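Local atomic coordinates of protein CT_858 (Chlamydia trachomatis, PDB entry 3DOR), a protein that is a secreted chlamydial protease, known as CPAF, that probably acts as a serine-type endopeptidase of the S41 peptidase family. Residues Gln410-Leu415 with Phe440-His446; Ser345-Ala351 with Met402-Thr406; Trp381-Leu385 with Leu396-Asp400; Pro364-Ile369 with Gly514-Arg519. The contacts are given in a common frame with arbitrary orientation. Numbering follows the deposited sequence.

Interaction 1 (Gln410-Leu415 with Phe440-His446)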
# COMPACT_ATOMS: atom_id res chain seq x y z
N GLN B 410 1.80 -19.46 -23.98
CA GLN B 410 1.76 -20.47 -22.93
C GLN B 410 1.57 -19.78 -21.59
O GLN B 410 0.81 -20.23 -20.74
CB GLN B 410 3.05 -21.29 -22.92
CG GLN B 410 3.16 -22.29 -21.77
CD GLN B 410 1.94 -23.21 -21.66
OE1 GLN B 410 0.85 -22.78 -21.25
NE2 GLN B 410 2.12 -24.47 -22.02
N VAL B 411 2.27 -18.67 -21.41
CA VAL B 411 2.19 -17.90 -20.19
C VAL B 411 0.79 -17.30 -20.06
O VAL B 411 0.18 -17.37 -18.99
CB VAL B 411 3.27 -16.79 -20.17
CG1 VAL B 411 3.01 -15.81 -19.04
CG2 VAL B 411 4.65 -17.43 -20.00
N ALA B 412 0.28 -16.73 -21.16
CA ALA B 412 -1.05 -16.15 -21.15
C ALA B 412 -2.07 -17.23 -20.80
O ALA B 412 -2.97 -17.00 -20.00
CB ALA B 412 -1.38 -15.52 -22.51
N GLU B 413 -1.92 -18.40 -21.40
CA GLU B 413 -2.83 -19.51 -21.13
C GLU B 413 -2.75 -19.96 -19.68
O GLU B 413 -3.76 -20.36 -19.10
CB GLU B 413 -2.54 -20.68 -22.07
CG GLU B 413 -2.91 -20.40 -23.52
CD GLU B 413 -4.36 -19.93 -23.67
OE1 GLU B 413 -5.24 -20.59 -23.09
OE2 GLU B 413 -4.61 -18.92 -24.36
N TYR B 414 -1.55 -19.92 -19.09
CA TYR B 414 -1.39 -20.31 -17.69
C TYR B 414 -2.16 -19.33 -16.82
O TYR B 414 -2.87 -19.73 -15.90
CB TYR B 414 0.08 -20.28 -17.27
CG TYR B 414 0.87 -21.53 -17.60
CD1 TYR B 414 2.25 -21.45 -17.81
CD2 TYR B 414 0.27 -22.79 -17.66
CE1 TYR B 414 3.01 -22.58 -18.07
CE2 TYR B 414 1.02 -23.94 -17.92
CZ TYR B 414 2.40 -23.82 -18.12
OH TYR B 414 3.18 -24.93 -18.36
N LEU B 415 -2.00 -18.04 -17.10
CA LEU B 415 -2.66 -16.99 -16.33
C LEU B 415 -4.19 -17.11 -16.41
O LEU B 415 -4.89 -16.90 -15.41
CB LEU B 415 -2.19 -15.61 -16.80
CG LEU B 415 -0.72 -15.30 -16.49
CD1 LEU B 415 -0.28 -14.05 -17.23
CD2 LEU B 415 -0.54 -15.13 -14.99
N PHE B 440 0.28 -17.99 -10.39
CA PHE B 440 0.19 -17.43 -11.74
C PHE B 440 -0.23 -18.49 -12.75
O PHE B 440 -0.19 -18.25 -13.96
CB PHE B 440 1.53 -16.81 -12.17
CG PHE B 440 1.99 -15.68 -11.29
CD1 PHE B 440 2.97 -15.89 -10.32
CD2 PHE B 440 1.44 -14.42 -11.42
CE1 PHE B 440 3.39 -14.86 -9.50
CE2 PHE B 440 1.85 -13.37 -10.60
CZ PHE B 440 2.83 -13.59 -9.64
N GLY B 441 -0.62 -19.66 -12.26
CA GLY B 441 -1.03 -20.73 -13.14
C GLY B 441 0.11 -21.49 -13.80
O GLY B 441 -0.14 -22.45 -14.53
N PHE B 442 1.36 -21.09 -13.56
CA PHE B 442 2.52 -21.76 -14.16
C PHE B 442 2.70 -23.18 -13.62
O PHE B 442 3.17 -23.39 -12.50
CB PHE B 442 3.81 -20.97 -13.89
CG PHE B 442 3.86 -19.62 -14.56
CD1 PHE B 442 2.70 -19.00 -15.01
CD2 PHE B 442 5.07 -18.94 -14.68
CE1 PHE B 442 2.74 -17.72 -15.58
CE2 PHE B 442 5.13 -17.66 -15.24
CZ PHE B 442 3.96 -17.05 -15.69
N GLU B 443 2.35 -24.16 -14.45
CA GLU B 443 2.48 -25.56 -14.06
C GLU B 443 3.94 -25.95 -14.05
O GLU B 443 4.38 -26.79 -13.27
CB GLU B 443 1.74 -26.43 -15.06
CG GLU B 443 0.26 -26.13 -15.10
CD GLU B 443 -0.57 -27.37 -14.86
OE1 GLU B 443 -0.54 -28.26 -15.74
OE2 GLU B 443 -1.24 -27.44 -13.81
N LYS B 444 4.71 -25.32 -14.94
CA LYS B 444 6.12 -25.64 -15.01
C LYS B 444 6.91 -24.49 -15.57
O LYS B 444 6.37 -23.58 -16.21
CB LYS B 444 6.33 -26.89 -15.87
CG LYS B 444 5.77 -26.77 -17.28
CD LYS B 444 5.89 -28.08 -18.05
CE LYS B 444 5.04 -29.18 -17.43
NZ LYS B 444 4.99 -30.41 -18.29
N ILE B 445 8.20 -24.52 -15.28
CA ILE B 445 9.11 -23.52 -15.78
C ILE B 445 9.54 -24.00 -17.14
O ILE B 445 9.91 -25.16 -17.32
CB ILE B 445 10.34 -23.38 -14.86
CG1 ILE B 445 10.03 -22.34 -13.78
CG2 ILE B 445 11.55 -22.98 -15.68
CD1 ILE B 445 10.59 -22.67 -12.46
N HIS B 446 9.46 -23.11 -18.12
CA HIS B 446 9.86 -23.42 -19.47
C HIS B 446 11.21 -22.77 -19.68
O HIS B 446 11.44 -21.66 -19.22
CB HIS B 446 8.81 -22.90 -20.45
CG HIS B 446 7.48 -23.54 -20.25
ND1 HIS B 446 7.16 -24.76 -20.80
CD2 HIS B 446 6.42 -23.18 -19.49
CE1 HIS B 446 5.96 -25.13 -20.37
NE2 HIS B 446 5.49 -24.18 -19.58

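Interaction 2 (Ser345-Ala351 with Met402-Thr406)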
# COMPACT_ATOMS: atom_id res chain seq x y z
N SER B 345 10.63 -12.33 -4.88
CA SER B 345 9.65 -12.38 -5.96
C SER B 345 9.62 -13.71 -6.69
O SER B 345 10.64 -14.16 -7.23
CB SER B 345 9.91 -11.24 -6.96
OG SER B 345 9.02 -11.31 -8.07
N VAL B 346 8.44 -14.33 -6.73
CA VAL B 346 8.24 -15.61 -7.39
C VAL B 346 8.54 -15.55 -8.90
O VAL B 346 9.16 -16.46 -9.47
CB VAL B 346 6.79 -16.11 -7.19
CG1 VAL B 346 6.62 -17.48 -7.82
CG2 VAL B 346 6.45 -16.18 -5.71
N LEU B 347 8.09 -14.49 -9.56
CA LEU B 347 8.31 -14.37 -11.00
C LEU B 347 9.80 -14.24 -11.32
O LEU B 347 10.27 -14.79 -12.32
CB LEU B 347 7.53 -13.17 -11.57
CG LEU B 347 5.99 -13.29 -11.55
CD1 LEU B 347 5.38 -11.93 -11.86
CD2 LEU B 347 5.52 -14.34 -12.57
N TYR B 348 10.53 -13.53 -10.48
CA TYR B 348 11.97 -13.35 -10.67
C TYR B 348 12.67 -14.69 -10.43
O TYR B 348 13.59 -15.07 -11.16
CB TYR B 348 12.50 -12.31 -9.70
CG TYR B 348 14.01 -12.15 -9.72
CD1 TYR B 348 14.66 -11.64 -10.85
CD2 TYR B 348 14.78 -12.49 -8.61
CE1 TYR B 348 16.05 -11.44 -10.85
CE2 TYR B 348 16.16 -12.30 -8.60
CZ TYR B 348 16.79 -11.77 -9.72
OH TYR B 348 18.14 -11.55 -9.70
N LEU B 349 12.23 -15.41 -9.40
CA LEU B 349 12.76 -16.72 -9.08
C LEU B 349 12.56 -17.60 -10.31
O LEU B 349 13.46 -18.34 -10.71
CB LEU B 349 11.99 -17.31 -7.88
CG LEU B 349 12.12 -18.79 -7.43
CD1 LEU B 349 11.37 -19.65 -8.37
CD2 LEU B 349 13.58 -19.23 -7.35
N TYR B 350 11.38 -17.51 -10.92
CA TYR B 350 11.06 -18.30 -12.11
C TYR B 350 11.95 -17.93 -13.30
O TYR B 350 12.32 -18.80 -14.09
CB TYR B 350 9.58 -18.12 -12.50
CG TYR B 350 8.60 -18.85 -11.60
CD1 TYR B 350 9.03 -19.55 -10.47
CD2 TYR B 350 7.23 -18.83 -11.88
CE1 TYR B 350 8.13 -20.22 -9.64
CE2 TYR B 350 6.32 -19.49 -11.06
CZ TYR B 350 6.78 -20.18 -9.94
OH TYR B 350 5.87 -20.82 -9.13
N ALA B 351 12.28 -16.66 -13.44
CA ALA B 351 13.14 -16.22 -14.53
C ALA B 351 14.53 -16.84 -14.39
O ALA B 351 15.11 -17.34 -15.36
CB ALA B 351 13.25 -14.70 -14.54
N MET B 402 8.03 -11.04 -17.55
CA MET B 402 7.50 -10.69 -16.24
C MET B 402 8.61 -10.90 -15.22
O MET B 402 8.89 -12.03 -14.79
CB MET B 402 6.28 -11.56 -15.92
CG MET B 402 5.07 -11.21 -16.79
SD MET B 402 3.78 -12.46 -16.74
CE MET B 402 2.96 -12.02 -15.17
N GLU B 403 9.25 -9.79 -14.87
CA GLU B 403 10.38 -9.79 -13.94
C GLU B 403 11.45 -10.77 -14.37
O GLU B 403 12.05 -11.48 -13.56
CB GLU B 403 9.89 -10.08 -12.51
CG GLU B 403 9.02 -8.95 -11.97
CD GLU B 403 8.66 -9.12 -10.51
OE1 GLU B 403 9.58 -9.21 -9.66
OE2 GLU B 403 7.45 -9.15 -10.21
N GLY B 404 11.68 -10.80 -15.68
CA GLY B 404 12.69 -11.67 -16.25
C GLY B 404 12.13 -12.89 -16.95
O GLY B 404 12.74 -13.39 -17.89
N TYR B 405 10.97 -13.37 -16.51
CA TYR B 405 10.40 -14.56 -17.13
C TYR B 405 9.79 -14.25 -18.50
O TYR B 405 8.92 -13.39 -18.62
CB TYR B 405 9.34 -15.19 -16.23
CG TYR B 405 9.02 -16.62 -16.62
CD1 TYR B 405 9.79 -17.68 -16.14
CD2 TYR B 405 7.96 -16.90 -17.48
CE1 TYR B 405 9.50 -19.00 -16.50
CE2 TYR B 405 7.66 -18.22 -17.85
CZ TYR B 405 8.44 -19.26 -17.35
OH TYR B 405 8.15 -20.55 -17.72
N THR B 406 10.27 -14.96 -19.51
CA THR B 406 9.83 -14.75 -20.88
C THR B 406 8.33 -14.95 -21.08
O THR B 406 7.78 -15.98 -20.71
CB THR B 406 10.58 -15.69 -21.85
OG1 THR B 406 12.00 -15.52 -21.67
CG2 THR B 406 10.20 -15.38 -23.29

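Interaction 3 (Trp381-Leu385 with Leu396-Asp400)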
# COMPACT_ATOMS: atom_id res chain seq x y z
N TRP B 381 -7.36 -11.03 -14.46
CA TRP B 381 -6.46 -11.75 -15.35
C TRP B 381 -7.23 -12.17 -16.60
O TRP B 381 -6.74 -12.05 -17.73
CB TRP B 381 -5.91 -13.01 -14.68
CG TRP B 381 -4.76 -12.78 -13.73
CD1 TRP B 381 -4.72 -13.08 -12.40
CD2 TRP B 381 -3.48 -12.22 -14.06
NE1 TRP B 381 -3.49 -12.73 -11.87
CE2 TRP B 381 -2.71 -12.20 -12.87
CE3 TRP B 381 -2.91 -11.73 -15.24
CZ2 TRP B 381 -1.40 -11.71 -12.83
CZ3 TRP B 381 -1.61 -11.25 -15.21
CH2 TRP B 381 -0.87 -11.24 -14.01
N LEU B 382 -8.45 -12.66 -16.40
CA LEU B 382 -9.27 -13.11 -17.51
C LEU B 382 -9.69 -11.99 -18.46
O LEU B 382 -9.62 -12.15 -19.67
CB LEU B 382 -10.49 -13.88 -17.00
CG LEU B 382 -10.17 -15.29 -16.47
CD1 LEU B 382 -11.35 -15.84 -15.68
CD2 LEU B 382 -9.84 -16.21 -17.64
N THR B 383 -10.10 -10.84 -17.92
CA THR B 383 -10.49 -9.76 -18.82
C THR B 383 -9.24 -9.24 -19.53
O THR B 383 -9.28 -8.93 -20.72
CB THR B 383 -11.18 -8.59 -18.06
OG1 THR B 383 -10.22 -7.91 -17.24
CG2 THR B 383 -12.29 -9.11 -17.19
N LEU B 384 -8.13 -9.19 -18.81
CA LEU B 384 -6.87 -8.71 -19.37
C LEU B 384 -6.42 -9.54 -20.58
O LEU B 384 -5.94 -8.99 -21.58
CB LEU B 384 -5.78 -8.75 -18.30
CG LEU B 384 -4.48 -7.97 -18.50
CD1 LEU B 384 -3.55 -8.29 -17.34
CD2 LEU B 384 -3.81 -8.34 -19.80
N LEU B 385 -6.57 -10.85 -20.50
CA LEU B 385 -6.13 -11.74 -21.57
C LEU B 385 -7.26 -12.27 -22.42
O LEU B 385 -7.07 -13.19 -23.21
CB LEU B 385 -5.36 -12.91 -20.96
CG LEU B 385 -4.23 -12.50 -20.01
CD1 LEU B 385 -3.67 -13.73 -19.30
CD2 LEU B 385 -3.15 -11.76 -20.81
N LEU B 396 2.19 -8.06 -25.81
CA LEU B 396 1.58 -6.73 -25.74
C LEU B 396 0.79 -6.55 -24.44
O LEU B 396 0.86 -5.50 -23.80
CB LEU B 396 0.64 -6.52 -26.94
CG LEU B 396 -0.20 -5.24 -26.89
CD1 LEU B 396 0.71 -4.03 -26.65
CD2 LEU B 396 -0.96 -5.07 -28.21
N ALA B 397 0.06 -7.58 -24.05
CA ALA B 397 -0.73 -7.52 -22.83
C ALA B 397 0.07 -7.62 -21.53
O ALA B 397 -0.23 -6.94 -20.54
CB ALA B 397 -1.80 -8.61 -22.86
N LEU B 398 1.11 -8.44 -21.54
CA LEU B 398 1.91 -8.68 -20.35
C LEU B 398 3.31 -8.08 -20.33
O LEU B 398 3.90 -7.92 -19.26
CB LEU B 398 2.01 -10.20 -20.14
CG LEU B 398 0.66 -10.87 -19.96
CD1 LEU B 398 0.77 -12.38 -20.14
CD2 LEU B 398 0.12 -10.52 -18.59
N GLY B 399 3.83 -7.75 -21.50
CA GLY B 399 5.18 -7.21 -21.60
C GLY B 399 6.03 -8.33 -22.15
O GLY B 399 5.58 -9.48 -22.18
N ASP B 400 7.25 -8.03 -22.61
CA ASP B 400 8.11 -9.07 -23.16
C ASP B 400 8.51 -10.10 -22.11
O ASP B 400 8.81 -11.24 -22.45
CB ASP B 400 9.36 -8.46 -23.80
CG ASP B 400 9.05 -7.65 -25.07
OD1 ASP B 400 8.02 -7.92 -25.72
OD2 ASP B 400 9.86 -6.76 -25.42

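Interaction 4 (Pro364-Ile369 with Gly514-Arg519)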
# COMPACT_ATOMS: atom_id res chain seq x y z
N PRO B 364 5.96 -26.80 -7.80
CA PRO B 364 5.05 -27.20 -6.74
C PRO B 364 3.85 -26.24 -6.80
O PRO B 364 4.01 -25.07 -7.17
CB PRO B 364 5.88 -27.03 -5.47
CG PRO B 364 6.87 -25.97 -5.85
CD PRO B 364 7.25 -26.36 -7.25
N LYS B 365 2.67 -26.72 -6.43
CA LYS B 365 1.46 -25.90 -6.46
C LYS B 365 1.16 -25.35 -5.08
O LYS B 365 1.77 -25.76 -4.10
CB LYS B 365 0.28 -26.73 -6.97
CG LYS B 365 0.43 -27.18 -8.41
CD LYS B 365 -0.79 -27.98 -8.86
CE LYS B 365 -0.65 -28.41 -10.32
NZ LYS B 365 0.50 -29.33 -10.53
N HIS B 366 0.21 -24.43 -5.01
CA HIS B 366 -0.15 -23.82 -3.73
C HIS B 366 -1.62 -23.97 -3.31
O HIS B 366 -2.52 -23.81 -4.13
CB HIS B 366 0.18 -22.32 -3.76
CG HIS B 366 1.64 -22.02 -3.66
ND1 HIS B 366 2.17 -21.25 -2.65
CD2 HIS B 366 2.69 -22.37 -4.45
CE1 HIS B 366 3.48 -21.13 -2.83
NE2 HIS B 366 3.81 -21.80 -3.91
N ARG B 367 -1.84 -24.30 -2.04
CA ARG B 367 -3.20 -24.42 -1.49
C ARG B 367 -3.46 -23.00 -0.97
O ARG B 367 -2.73 -22.52 -0.10
CB ARG B 367 -3.26 -25.41 -0.31
CG ARG B 367 -2.69 -26.80 -0.54
CD ARG B 367 -3.71 -27.79 -1.06
NE ARG B 367 -4.96 -27.80 -0.30
CZ ARG B 367 -5.23 -28.58 0.75
NH1 ARG B 367 -4.33 -29.44 1.20
NH2 ARG B 367 -6.43 -28.50 1.33
N MET B 368 -4.49 -22.34 -1.47
CA MET B 368 -4.76 -20.96 -1.08
C MET B 368 -6.02 -20.68 -0.25
O MET B 368 -7.00 -21.41 -0.35
CB MET B 368 -4.81 -20.10 -2.34
CG MET B 368 -3.52 -20.07 -3.16
SD MET B 368 -3.84 -19.97 -4.94
CE MET B 368 -4.49 -18.31 -5.07
N ILE B 369 -5.97 -19.64 0.58
CA ILE B 369 -7.16 -19.23 1.34
C ILE B 369 -7.74 -18.11 0.49
O ILE B 369 -7.02 -17.19 0.09
CB ILE B 369 -6.85 -18.64 2.73
CG1 ILE B 369 -6.33 -19.72 3.67
CG2 ILE B 369 -8.14 -18.10 3.34
CD1 ILE B 369 -6.67 -19.45 5.15
N GLY B 514 -0.57 -16.46 2.99
CA GLY B 514 -1.80 -16.74 2.27
C GLY B 514 -1.90 -18.04 1.50
O GLY B 514 -2.88 -18.25 0.77
N SER B 515 -0.92 -18.92 1.65
CA SER B 515 -0.97 -20.20 0.94
C SER B 515 -0.05 -21.23 1.55
O SER B 515 0.80 -20.91 2.39
CB SER B 515 -0.57 -20.01 -0.52
OG SER B 515 0.83 -19.79 -0.59
N LEU B 516 -0.23 -22.48 1.14
CA LEU B 516 0.63 -23.58 1.59
C LEU B 516 1.13 -24.28 0.34
O LEU B 516 0.35 -24.87 -0.40
CB LEU B 516 -0.13 -24.59 2.45
CG LEU B 516 -0.23 -24.38 3.96
CD1 LEU B 516 -0.93 -25.59 4.57
CD2 LEU B 516 1.16 -24.20 4.57
N ALA B 517 2.43 -24.21 0.10
CA ALA B 517 3.01 -24.87 -1.06
C ALA B 517 3.06 -26.37 -0.81
O ALA B 517 3.27 -26.82 0.32
CB ALA B 517 4.40 -24.34 -1.32
N VAL B 518 2.86 -27.13 -1.88
CA VAL B 518 2.91 -28.59 -1.83
C VAL B 518 3.86 -29.08 -2.92
O VAL B 518 3.70 -28.71 -4.08
CB VAL B 518 1.53 -29.21 -2.10
CG1 VAL B 518 1.61 -30.72 -1.93
CG2 VAL B 518 0.48 -28.62 -1.15
N ARG B 519 4.84 -29.90 -2.55
CA ARG B 519 5.79 -30.44 -3.52
C ARG B 519 5.10 -31.52 -4.37
O ARG B 519 4.07 -32.06 -3.97
CB ARG B 519 7.01 -31.02 -2.79
CG ARG B 519 7.78 -29.97 -1.98
CD ARG B 519 8.78 -30.60 -1.01
NE ARG B 519 9.84 -31.35 -1.68
CZ ARG B 519 10.91 -31.84 -1.06
NH1 ARG B 519 11.07 -31.64 0.25
NH2 ARG B 519 11.83 -32.51 -1.74
O HOH W 1 2.26 -29.83 -6.09
O HOH W 2 -4.40 -16.48 -0.70

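Interaction 1 (Gln410-Leu415 with Phe440-His446)
An aromatic cluster of Tyr414, Phe442 and His446 joins helix 409-428 to the loop and short strand at 440-446, within the S41 peptidase region. Tyr414 lies at its centre. One face of its ring is covered by backbone: Phe442 CA sits 3.9 Å from the centroid of the Tyr414 ring, close to the ring normal, as a CH-pi contact. The Tyr414 and Phe442 rings meet obliquely, with centroids 5.6 Å apart. Val411 CG1 reaches Phe442 CZ at 3.7 Å, and Leu415 CD2 lies 3.9 Å from Phe440 CB. The backbones come closest at Gly441, whose CA makes a CA-H...O contact of 3.5 Å to Tyr414 O. A CB on this residue would clash with that oxygen, and its positive phi also suits glycine. Strand 444-445 pairs with strand 361-368, so the cluster ties the helix to the edge of that sheet. At the outer end, Tyr414 OH and His446 NE2 share a hydrogen bond of 2.7 Å.

Interaction 2 (Ser345-Ala351 with Met402-Thr406)
Leu347 lies over the tight turn at 402-405. Its CB is 3.7 Å from Met402 O, and its CD1 is 4.1 Å from Met402 CE and 3.8 Å from Glu403 OE2. One helical turn later, Ala351 presses on the turn backbone, with CB 3.2 Å from Gly404 C and 3.3 Å from Tyr405 N. The fit is tight: a CB on Gly404 would clash with Ala351 CB, and the backbone angles of Gly404 also call for glycine. Between these two residues, Tyr348 CA makes a CA-H...O contact of 3.4 Å to Glu403 O. The Tyr405 ring turns its edge to the helix, with CD1 3.4 Å from Tyr350 O and 3.7 Å from Tyr350 CB. The hydroxyl of Tyr405 forms a hydrogen bond with the backbone nitrogen of His446. The polar link is at the start of the helix. Ser345, the N-cap residue, donates from OG to Glu403 OE1 at 2.7 Å. The same carboxylate oxygen also accepts from the indole of Trp303. The turn itself is closed by Tyr405 N to Met402 O at 3.0 Å and Met402 N to Tyr405 O at 2.7 Å. Glu403 and Gly404, both with positive phi, occupy its corners. This is a type I' beta turn joining the two strands of a tight beta hairpin, here packed against the first turns of helix 346-354.

Interaction 3 (Trp381-Leu385 with Leu396-Asp400)
Apolar contacts account for the whole of this small interface, which buries 184 Å² in total. Leu398 is the main residue on its side. Its CD2 lies 3.9 Å from Trp381 CZ3, near the plane of the indole, so it meets the ring edge. Leu398 CG is 4.0 Å from Leu385 CD2. A looser approach of 4.5 Å links Leu398 CD2 to Leu384 CD1. Ala397 is the second point of contact. Its CB is 3.7 Å from Leu384 CD2 and 4.0 Å from Leu385 CD2. Two successive helices, 372-384 and 391-398, are joined by a short loop, and their C-terminal ends meet through side chains. The backbones stay apart, with the nearest CA atoms, those of Leu385 and Ala397, 7.0 Å from each other. Leu415 of helix 409-428 packs on both Leu385 and Leu398 and extends the apolar patch inward.

No hydrogen bond crosses between the segments. Leu385 N bonds to Trp381 O at 3.0 Å in the last turn of the first helix. The second helix ends at Leu398. Gly399 follows with positive phi, at backbone angles that call for glycine. Beyond it, the backbone of Asp400 is hydrogen-bonded to that of Val407.

Interaction 4 (Pro364-Ile369 with Gly514-Arg519)
Backbone groups of the two strands satisfy one another in the middle of this contact. Arg367 N donates to Leu516 O and Leu516 N to Arg367 O, both at 2.8 Å. Val518 N donates to Lys365 O, also at 2.8 Å. The return bond from Lys365 N to Val518 O is weak, at 3.2 Å. Water 1 supports it, accepting from Lys365 N at 3.2 Å and donating to Val518 O at 2.7 Å. At the other end, Ile369 N reaches Gly514 O in a weak bond of 3.4 Å, and water 2 donates to Ile369 O and Gly514 O, each at 2.8 Å. This is regular antiparallel pairing of strands 361-368 and 507-518. His366-Ala517 and Met368-Ser515 are the non-hydrogen-bonded pairs, on one face of the sheet. On that face, His366 ND1 and Ser515 OG share a hydrogen bond of 2.9 Å. Ser515 OG is also bonded to the backbone nitrogen of Phe495. Ala517 CB sits over the His366 ring, 3.8 Å from its centroid. On the other face, Arg367 CG packs 3.7 Å from Val518 CG2. The Arg367 guanidinium bonds to backbone oxygens of Ser434 and Leu433, and to Gln205 O of the second subunit.

In the fold
All four contacts lie in the S41 peptidase region. Interactions 1, 2 and 3 form one continuous packed body. Interaction 1 touches both others: the centre of interaction 2 is about 12 Å from its own, that of interaction 3 about 13 Å. Phe442 CD2 packs 3.5 Å from Tyr350 CD2, linking 1 to 2. Leu415 CD1 meets Leu398 CD1 at 3.5 Å, linking 1 to 3. Interaction 4 joins interaction 1 through the sheet, since strands 444-445 and 361-368 are neighbours. Interactions 3 and 4 are farthest apart, with centres about 24 Å from each other. Of the four, only interaction 4 reaches the second subunit of the dimer.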